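Side-chain contacts in alpha-glucosidase (Bacteroides thetaiotaomicron, PDB 5XFM), which probably hydrolyses beta-L-arabinopyranosides and alpha-galactosides, as a bifunctional, calcium-containing enzyme of glycoside hydrolase family 97: residues Ser210-Asp215 against Trp279-Pro284; Asp418-Ala423 against Val430-Cys435; Thr436-Trp441 against Pro446-Ser451. The protein carries 1 engineered substitution. All blocks are in the same frame, centred on the assembly; numbering follows the deposited sequence.

Contact 1. Residues Ser210-Asp215 against Trp279-Pro284; sequences SETGVD and WDVVSP
Where strand 206-212 runs out into a loop, its last residues come up against the loop that follows the short helix 277-280, the backbones drawing nearest at Gly213 and Val282, whose CA atoms are 5.8 Å apart. No hydrogen bond links Ser210-Asp215 to Trp279-Pro284; the contact is made by methyl groups and a bare stretch of main chain. Thr212 offers its two branches to successive valines. Its methyl CG2 meets CG2 of Val281 at 3.7 Å, while the hydroxyl OG1 lies 3.8 Å from CG1 of Val282. The first torsion of Thr212 (chi1 -172°) sets OG1 opposite the backbone N, and the hydroxyl bonds to the carbonyl oxygen of Pro278, with a weak second bond to that of Arg439, so this polar atom is satisfied beside apolar neighbours. Val282 directs CG1 at the start of that loop, 3.6 Å from CA of Gly213. Gly213 has a positive phi of 77° and presents bare main chain here, on which the valine methyl packs directly. Around this small patch, Trp260 of strand 256-266 touches both Thr212 and Val281, and Tyr94 of strand 91-104 also reaches Val281. Met444 of helix 441-444 lies against Val282, which places the contact between the N-terminal beta-sheet and a short helix of the catalytic domain.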
loop_
_atom_site.group_PDB
_atom_site.type_symbol
_atom_site.label_atom_id
_atom_site.label_comp_id
_atom_site.label_asym_id
_atom_site.label_seq_id
_atom_site.Cartn_x
_atom_site.Cartn_y
_atom_site.Cartn_z
ATOM N N SER A 210 10.706 -4.327 0.164
ATOM C CA SER A 210 10.097 -3.007 0.307
ATOM C C SER A 210 10.889 -2.128 1.266
ATOM O O SER A 210 12.040 -2.415 1.570
ATOM C CB SER A 210 8.649 -3.129 0.779
ATOM O OG SER A 210 7.922 -1.950 0.477
ATOM N N GLU A 211 10.278 -1.044 1.724
ATOM C CA GLU A 211 10.907 -0.209 2.739
ATOM C C GLU A 211 9.833 0.440 3.603
ATOM O O GLU A 211 8.713 0.689 3.140
ATOM C CB GLU A 211 11.800 0.860 2.098
ATOM C CG GLU A 211 11.035 2.045 1.539
ATOM C CD GLU A 211 11.934 3.122 0.967
ATOM O OE1 GLU A 211 13.099 3.224 1.404
ATOM O OE2 GLU A 211 11.465 3.864 0.073
ATOM N N THR A 212 10.174 0.719 4.856
ATOM C CA THR A 212 9.225 1.372 5.749
ATOM C C THR A 212 9.905 2.364 6.685
ATOM O O THR A 212 11.130 2.336 6.862
ATOM C CB THR A 212 8.453 0.338 6.585
ATOM O OG1 THR A 212 7.401 0.992 7.306
ATOM C CG2 THR A 212 9.389 -0.360 7.563
ATOM N N GLY A 213 9.100 3.225 7.302
ATOM C CA GLY A 213 9.613 4.221 8.219
ATOM C C GLY A 213 10.249 5.383 7.491
ATOM O O GLY A 213 11.160 6.028 8.007
ATOM N N VAL A 214 9.759 5.660 6.287
ATOM C CA VAL A 214 10.167 6.863 5.572
ATOM C C VAL A 214 9.318 8.061 5.982
ATOM O O VAL A 214 8.093 8.059 5.827
ATOM C CB VAL A 214 10.070 6.685 4.050
ATOM C CG1 VAL A 214 10.342 8.013 3.335
ATOM C CG2 VAL A 214 11.013 5.585 3.585
ATOM N N ASP A 215 9.978 9.080 6.519
ATOM C CA ASP A 215 9.299 10.311 6.875
ATOM C C ASP A 215 10.117 11.481 6.383
ATOM O O ASP A 215 10.906 11.341 5.453
ATOM C CB ASP A 215 9.060 10.405 8.389
ATOM C CG ASP A 215 10.320 10.148 9.215
ATOM O OD1 ASP A 215 11.423 10.596 8.825
ATOM O OD2 ASP A 215 10.198 9.497 10.273
ATOM N N TRP A 279 4.887 -2.281 9.789
ATOM C CA TRP A 279 4.481 -1.704 11.062
ATOM C C TRP A 279 5.286 -2.267 12.258
ATOM O O TRP A 279 5.276 -1.693 13.344
ATOM C CB TRP A 279 2.975 -1.913 11.244
ATOM C CG TRP A 279 2.227 -1.413 10.039
ATOM C CD1 TRP A 279 1.919 -0.117 9.750
ATOM C CD2 TRP A 279 1.739 -2.194 8.939
ATOM N NE1 TRP A 279 1.257 -0.042 8.549
ATOM C CE2 TRP A 279 1.134 -1.304 8.031
ATOM C CE3 TRP A 279 1.748 -3.561 8.640
ATOM C CZ2 TRP A 279 0.537 -1.735 6.847
ATOM C CZ3 TRP A 279 1.159 -3.988 7.454
ATOM C CH2 TRP A 279 0.562 -3.078 6.576
ATOM N N ASP A 280 5.993 -3.377 12.054
ATOM C CA ASP A 280 6.761 -4.005 13.139
ATOM C C ASP A 280 7.881 -3.125 13.688
ATOM O O ASP A 280 8.185 -3.160 14.877
ATOM C CB ASP A 280 7.380 -5.324 12.677
ATOM C CG ASP A 280 6.376 -6.451 12.604
ATOM O OD1 ASP A 280 5.254 -6.303 13.148
ATOM O OD2 ASP A 280 6.726 -7.498 12.015
ATOM N N VAL A 281 8.489 -2.325 12.824
ATOM C CA VAL A 281 9.702 -1.609 13.197
ATOM C C VAL A 281 9.554 -0.087 13.216
ATOM O O VAL A 281 10.555 0.627 13.243
ATOM C CB VAL A 281 10.855 -1.993 12.247
ATOM C CG1 VAL A 281 11.184 -3.476 12.388
ATOM C CG2 VAL A 281 10.484 -1.678 10.815
ATOM N N VAL A 282 8.317 0.407 13.190
ATOM C CA VAL A 282 8.065 1.845 13.316
ATOM C C VAL A 282 7.125 2.171 14.484
ATOM O O VAL A 282 6.387 1.308 14.962
ATOM C CB VAL A 282 7.472 2.434 12.008
ATOM C CG1 VAL A 282 8.376 2.100 10.831
ATOM C CG2 VAL A 282 6.065 1.906 11.761
ATOM N N SER A 283 7.140 3.430 14.914
ATOM C CA SER A 283 6.289 3.891 16.008
ATOM C C SER A 283 5.577 5.189 15.630
ATOM O O SER A 283 6.056 5.917 14.763
ATOM C CB SER A 283 7.126 4.090 17.281
ATOM O OG SER A 283 7.977 2.976 17.496
ATOM N N PRO A 284 4.433 5.481 16.278
ATOM C CA PRO A 284 3.733 6.755 16.059
ATOM C C PRO A 284 4.627 7.962 16.310
ATOM O O PRO A 284 5.394 7.970 17.272
ATOM C CB PRO A 284 2.586 6.701 17.071
ATOM C CG PRO A 284 2.290 5.250 17.206
ATOM C CD PRO A 284 3.626 4.550 17.089
#

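Contact 2. Residues Asp418-Ala423 against Val430-Cys435; sequences DILSDA and VIFHGC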
loop_
_atom_site.group_PDB
_atom_site.type_symbol
_atom_site.label_atom_id
_atom_site.label_comp_id
_atom_site.label_asym_id
_atom_site.label_seq_id
_atom_site.Cartn_x
_atom_site.Cartn_y
_atom_site.Cartn_z
ATOM N N ASP A 418 3.989 17.254 7.058
ATOM C CA ASP A 418 3.433 18.509 7.571
ATOM C C ASP A 418 1.914 18.616 7.329
ATOM O O ASP A 418 1.171 19.113 8.191
ATOM C CB ASP A 418 4.157 19.711 6.954
ATOM C CG ASP A 418 5.631 19.765 7.336
ATOM O OD1 ASP A 418 6.038 19.021 8.253
ATOM O OD2 ASP A 418 6.380 20.569 6.746
ATOM N N ILE A 419 1.460 18.142 6.172
ATOM C CA ILE A 419 0.030 18.142 5.884
ATOM C C ILE A 419 -0.690 17.247 6.887
ATOM O O ILE A 419 -1.706 17.645 7.475
ATOM C CB ILE A 419 -0.279 17.662 4.451
ATOM C CG1 ILE A 419 0.136 18.718 3.430
ATOM C CG2 ILE A 419 -1.756 17.358 4.295
ATOM C CD1 ILE A 419 0.074 18.219 1.988
ATOM N N LEU A 420 -0.151 16.050 7.102
ATOM C CA LEU A 420 -0.736 15.136 8.088
ATOM C C LEU A 420 -0.802 15.723 9.504
ATOM O O LEU A 420 -1.780 15.505 10.238
ATOM C CB LEU A 420 0.044 13.816 8.119
ATOM C CG LEU A 420 -0.400 12.791 7.076
ATOM C CD1 LEU A 420 0.636 11.693 6.875
ATOM C CD2 LEU A 420 -1.714 12.195 7.551
ATOM N N SER A 421 0.242 16.450 9.883
ATOM C CA SER A 421 0.369 16.981 11.233
ATOM C C SER A 421 -0.620 18.147 11.474
ATOM O O SER A 421 -1.311 18.196 12.504
ATOM C CB SER A 421 1.817 17.414 11.478
ATOM O OG SER A 421 2.036 17.768 12.824
ATOM N N ASP A 422 -0.680 19.088 10.531
ATOM C CA ASP A 422 -1.659 20.183 10.623
ATOM C C ASP A 422 -3.094 19.619 10.604
ATOM O O ASP A 422 -3.989 20.070 11.349
ATOM C CB ASP A 422 -1.456 21.186 9.486
ATOM C CG ASP A 422 -0.193 22.028 9.659
ATOM O OD1 ASP A 422 0.320 22.133 10.798
ATOM O OD2 ASP A 422 0.286 22.591 8.653
ATOM N N ALA A 423 -3.297 18.623 9.748
ATOM C CA ALA A 423 -4.577 17.938 9.665
ATOM C C ALA A 423 -4.984 17.391 11.016
ATOM O O ALA A 423 -6.098 17.646 11.480
ATOM C CB ALA A 423 -4.523 16.813 8.642
ATOM N N VAL A 430 -6.830 12.043 6.574
ATOM C CA VAL A 430 -6.194 12.344 5.296
ATOM C C VAL A 430 -6.055 11.136 4.368
ATOM O O VAL A 430 -5.483 10.122 4.746
ATOM C CB VAL A 430 -4.796 12.951 5.508
ATOM C CG1 VAL A 430 -4.074 13.098 4.182
ATOM C CG2 VAL A 430 -4.911 14.288 6.203
ATOM N N ILE A 431 -6.606 11.261 3.163
ATOM C CA ILE A 431 -6.339 10.327 2.071
ATOM C C ILE A 431 -5.354 10.961 1.100
ATOM O O ILE A 431 -5.497 12.139 0.771
ATOM C CB ILE A 431 -7.618 9.950 1.294
ATOM C CG1 ILE A 431 -8.625 9.233 2.188
ATOM C CG2 ILE A 431 -7.282 9.082 0.090
ATOM C CD1 ILE A 431 -9.949 8.982 1.506
ATOM N N PHE A 432 -4.352 10.207 0.650
ATOM C CA PHE A 432 -3.474 10.706 -0.406
ATOM C C PHE A 432 -3.785 10.064 -1.752
ATOM O O PHE A 432 -4.069 8.871 -1.835
ATOM C CB PHE A 432 -2.006 10.471 -0.076
ATOM C CG PHE A 432 -1.512 11.288 1.069
ATOM C CD1 PHE A 432 -1.747 12.651 1.115
ATOM C CD2 PHE A 432 -0.799 10.699 2.098
ATOM C CE1 PHE A 432 -1.290 13.405 2.169
ATOM C CE2 PHE A 432 -0.339 11.454 3.155
ATOM C CZ PHE A 432 -0.584 12.804 3.191
ATOM N N HIS A 433 -3.719 10.876 -2.803
ATOM C CA HIS A 433 -3.838 10.399 -4.176
ATOM C C HIS A 433 -2.728 11.011 -5.024
ATOM O O HIS A 433 -2.100 11.992 -4.617
ATOM C CB HIS A 433 -5.207 10.744 -4.762
ATOM C CG HIS A 433 -6.231 9.669 -4.576
ATOM N ND1 HIS A 433 -6.858 9.051 -5.638
ATOM C CD2 HIS A 433 -6.741 9.103 -3.459
ATOM C CE1 HIS A 433 -7.702 8.144 -5.180
ATOM N NE2 HIS A 433 -7.650 8.157 -3.859
ATOM N N GLY A 434 -2.488 10.427 -6.196
ATOM C CA GLY A 434 -1.456 10.902 -7.105
ATOM C C GLY A 434 -0.148 10.942 -6.363
ATOM O O GLY A 434 0.592 11.924 -6.433
ATOM N N CYS A 435 0.137 9.844 -5.673
ATOM C CA CYS A 435 1.068 9.866 -4.551
ATOM C C CYS A 435 2.013 8.683 -4.534
ATOM O O CYS A 435 1.923 7.768 -5.363
ATOM C CB CYS A 435 0.286 9.895 -3.233
ATOM S SG CYS A 435 -0.786 8.437 -2.992
#
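Leu420 of helix 410-425 reaches across to strand 429-432 and divides its two methyls between Val430 and Phe432. CD2 lies 3.8 Å from CB of Val430, and CD1 comes up to the edge of the Phe432 ring, near its plane, 3.9 Å from CE2. CG of Leu420 joins in against CZ, and the branched end of the leucine lies along the CE2-CZ side of the ring. The tightest point is one turn further along the helix, where CB of Ala423 presses on CG2 of Val430 at 3.5 Å. Val430 thus meets Leu420 mainly through CB and Ala423 through CG2; with CG1 anti to the backbone N (chi1 173°), that other methyl lies over a face of the Phe432 ring, offset toward the rim. Away from this seam the packing slackens: Ile419, although buried, comes no nearer than 4.5 Å, from its CG2 to CE1 of Phe432. Asp418, Ser421 and Asp422 occupy the partly exposed outer side of the helix, where Asp422 forms a salt bridge with Arg385 of helix 382-395. Phe432 is further enclosed by the rings of Tyr416, met edge-to-face, and Phe405. Helix and strand segments run nearly antiparallel, at 160° with their axes 9.9 Å apart, as expected for the second half of the beta-alpha-beta unit 399-403, 410-425, 429-432, the right-handed crossover repeated in the TIM-barrel catalytic domain of this family.

Contact 3. Residues Thr436-Trp441 against Pro446-Ser451; sequences TLPRGW and PNYVGS
Trp441 sets its CB over one face of the Tyr448 ring, a CH-pi contact 4.0 Å from the ring centroid and 14° off the normal. The indole does not stack on the phenol; its edge, at CE3, looks toward CE1 of Tyr448. Further along the tyrosine, Pro438 closes on the phenolic end, its CB 3.3 Å from OH of Tyr448, and the same carbon lies 4.0 Å from OG of Ser451. The tyrosine ring is thus covered by Trp441 on one face, while the backbone N of Gly450 sits over the centre of the opposite one. Its hydroxyl is tied within the strand by a 2.6 Å hydrogen bond to OG of Ser451, which lies in the ring plane. With CG opposite the backbone N (chi1 168°), the Tyr448 ring is carried along its own strand toward that serine. A second shell fixes the loop: NH1 of Arg439 donates to OG1 of Thr436 at 2.7 Å, the acceptor 19° out of the guanidinium plane, and weakly to the carbonyl oxygen of Leu437, while NE of the same arginine forms a salt bridge with Glu211. The indole NE1 of Trp441 bonds to the carbonyl oxygen of Val214, and Thr436 OG1 also bonds to Asp408. Gly440, with a positive phi, occupies the N-cap position of helix 441-444. Loop and short helix together carry the chain from strand 429-432 to its parallel neighbour 448-451, a beta-alpha-beta crossover of the TIM barrel in which residues 436-440 belong to the beta-to-alpha loop; Ser451 directly precedes the calcium ligand Glu452.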
loop_
_atom_site.group_PDB
_atom_site.type_symbol
_atom_site.label_atom_id
_atom_site.label_comp_id
_atom_site.label_asym_id
_atom_site.label_seq_id
_atom_site.Cartn_x
_atom_site.Cartn_y
_atom_site.Cartn_z
ATOM N N THR A 436 2.921 8.706 -3.568
ATOM C CA THR A 436 3.869 7.628 -3.408
ATOM C C THR A 436 3.306 6.540 -2.508
ATOM O O THR A 436 2.284 6.737 -1.839
ATOM C CB THR A 436 5.181 8.136 -2.827
ATOM O OG1 THR A 436 6.179 7.108 -2.896
ATOM C CG2 THR A 436 4.996 8.606 -1.381
ATOM N N LEU A 437 3.990 5.398 -2.498
ATOM C CA LEU A 437 3.622 4.271 -1.654
ATOM C C LEU A 437 3.692 4.676 -0.186
ATOM O O LEU A 437 4.621 5.378 0.210
ATOM C CB LEU A 437 4.557 3.085 -1.913
ATOM C CG LEU A 437 4.307 1.788 -1.145
ATOM C CD1 LEU A 437 3.164 1.049 -1.813
ATOM C CD2 LEU A 437 5.555 0.899 -1.064
ATOM N N PRO A 438 2.702 4.255 0.624
ATOM C CA PRO A 438 2.763 4.486 2.070
ATOM C C PRO A 438 3.824 3.586 2.691
ATOM O O PRO A 438 3.963 2.430 2.290
ATOM C CB PRO A 438 1.360 4.111 2.550
ATOM C CG PRO A 438 0.906 3.092 1.557
ATOM C CD PRO A 438 1.467 3.546 0.238
ATOM N N ARG A 439 4.592 4.113 3.632
ATOM C CA ARG A 439 5.695 3.339 4.181
ATOM C C ARG A 439 5.543 3.168 5.692
ATOM O O ARG A 439 6.273 3.781 6.475
ATOM C CB ARG A 439 7.016 4.010 3.809
ATOM C CG ARG A 439 7.494 3.639 2.400
ATOM C CD ARG A 439 8.032 4.867 1.689
ATOM N NE ARG A 439 8.727 4.599 0.430
ATOM C CZ ARG A 439 8.264 4.932 -0.772
ATOM N NH1 ARG A 439 7.084 5.524 -0.894
ATOM N NH2 ARG A 439 8.980 4.669 -1.857
ATOM N N GLY A 440 4.582 2.338 6.095
ATOM C CA GLY A 440 4.292 2.147 7.503
ATOM C C GLY A 440 3.512 3.327 8.059
ATOM O O GLY A 440 3.514 3.571 9.266
ATOM N N TRP A 441 2.848 4.070 7.177
ATOM C CA TRP A 441 2.251 5.344 7.563
ATOM C C TRP A 441 1.037 5.261 8.512
ATOM O O TRP A 441 0.793 6.208 9.263
ATOM C CB TRP A 441 1.879 6.132 6.297
ATOM C CG TRP A 441 3.094 6.722 5.616
ATOM C CD1 TRP A 441 4.402 6.479 5.930
ATOM C CD2 TRP A 441 3.111 7.685 4.552
ATOM N NE1 TRP A 441 5.229 7.212 5.116
ATOM C CE2 TRP A 441 4.464 7.961 4.261
ATOM C CE3 TRP A 441 2.115 8.336 3.812
ATOM C CZ2 TRP A 441 4.847 8.859 3.263
ATOM C CZ3 TRP A 441 2.497 9.228 2.822
ATOM C CH2 TRP A 441 3.851 9.480 2.555
ATOM N N PRO A 446 -1.443 8.792 13.155
ATOM C CA PRO A 446 -2.759 8.414 13.698
ATOM C C PRO A 446 -3.942 8.795 12.808
ATOM O O PRO A 446 -4.970 8.119 12.861
ATOM C CB PRO A 446 -2.831 9.189 15.020
ATOM C CG PRO A 446 -1.410 9.436 15.400
ATOM C CD PRO A 446 -0.656 9.594 14.110
ATOM N N ASN A 447 -3.806 9.853 12.014
ATOM C CA ASN A 447 -4.919 10.325 11.184
ATOM C C ASN A 447 -4.779 9.961 9.704
ATOM O O ASN A 447 -5.574 10.386 8.871
ATOM C CB ASN A 447 -5.090 11.842 11.336
ATOM C CG ASN A 447 -3.814 12.614 11.033
ATOM O OD1 ASN A 447 -2.711 12.196 11.399
ATOM N ND2 ASN A 447 -3.964 13.754 10.382
ATOM N N TYR A 448 -3.780 9.148 9.388
ATOM C CA TYR A 448 -3.611 8.660 8.029
ATOM C C TYR A 448 -4.653 7.590 7.717
ATOM O O TYR A 448 -4.781 6.616 8.446
ATOM C CB TYR A 448 -2.196 8.110 7.826
ATOM C CG TYR A 448 -2.050 7.338 6.541
ATOM C CD1 TYR A 448 -2.002 7.994 5.315
ATOM C CD2 TYR A 448 -1.976 5.953 6.551
ATOM C CE1 TYR A 448 -1.882 7.293 4.133
ATOM C CE2 TYR A 448 -1.855 5.243 5.375
ATOM C CZ TYR A 448 -1.806 5.915 4.171
ATOM O OH TYR A 448 -1.688 5.198 3.005
ATOM N N VAL A 449 -5.426 7.781 6.651
ATOM C CA VAL A 449 -6.464 6.803 6.324
ATOM C C VAL A 449 -6.412 6.285 4.878
ATOM O O VAL A 449 -7.446 5.963 4.289
ATOM C CB VAL A 449 -7.868 7.366 6.610
ATOM C CG1 VAL A 449 -8.038 7.610 8.114
ATOM C CG2 VAL A 449 -8.124 8.638 5.809
ATOM N N GLY A 450 -5.211 6.193 4.310
ATOM C CA GLY A 450 -5.050 5.523 3.036
ATOM C C GLY A 450 -4.402 6.318 1.923
ATOM O O GLY A 450 -4.334 7.547 1.973
ATOM N N SER A 451 -3.951 5.594 0.902
ATOM C CA SER A 451 -3.221 6.166 -0.225
ATOM C C SER A 451 -3.653 5.529 -1.543
ATOM O O SER A 451 -4.147 4.397 -1.569
ATOM C CB SER A 451 -1.711 5.962 -0.050
ATOM O OG SER A 451 -1.190 6.753 0.999
#

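Overall arrangement
Contacts 2 and 3 lie wholly in the catalytic domain and are buried, their centres about 8 Å apart; they share the parallel sheet, where strands 429-432 and 448-451 are neighbours, with a probable backbone hydrogen bond from Phe432 N to Gly450 O. Contact 1 is only partly buried and belongs to the N-terminal domain. Its centre is about 10 Å from that of contact 3, and the two touch through a salt bridge between Glu211 and Arg439, whereas contacts 1 and 2 do not touch. Chemistry follows place: aliphatic groups and one ring edge between helix and strand in contact 2, aromatic rings, a proline and paired hydroxyls in contact 3, methyls against the main chain of a glycine in contact 1.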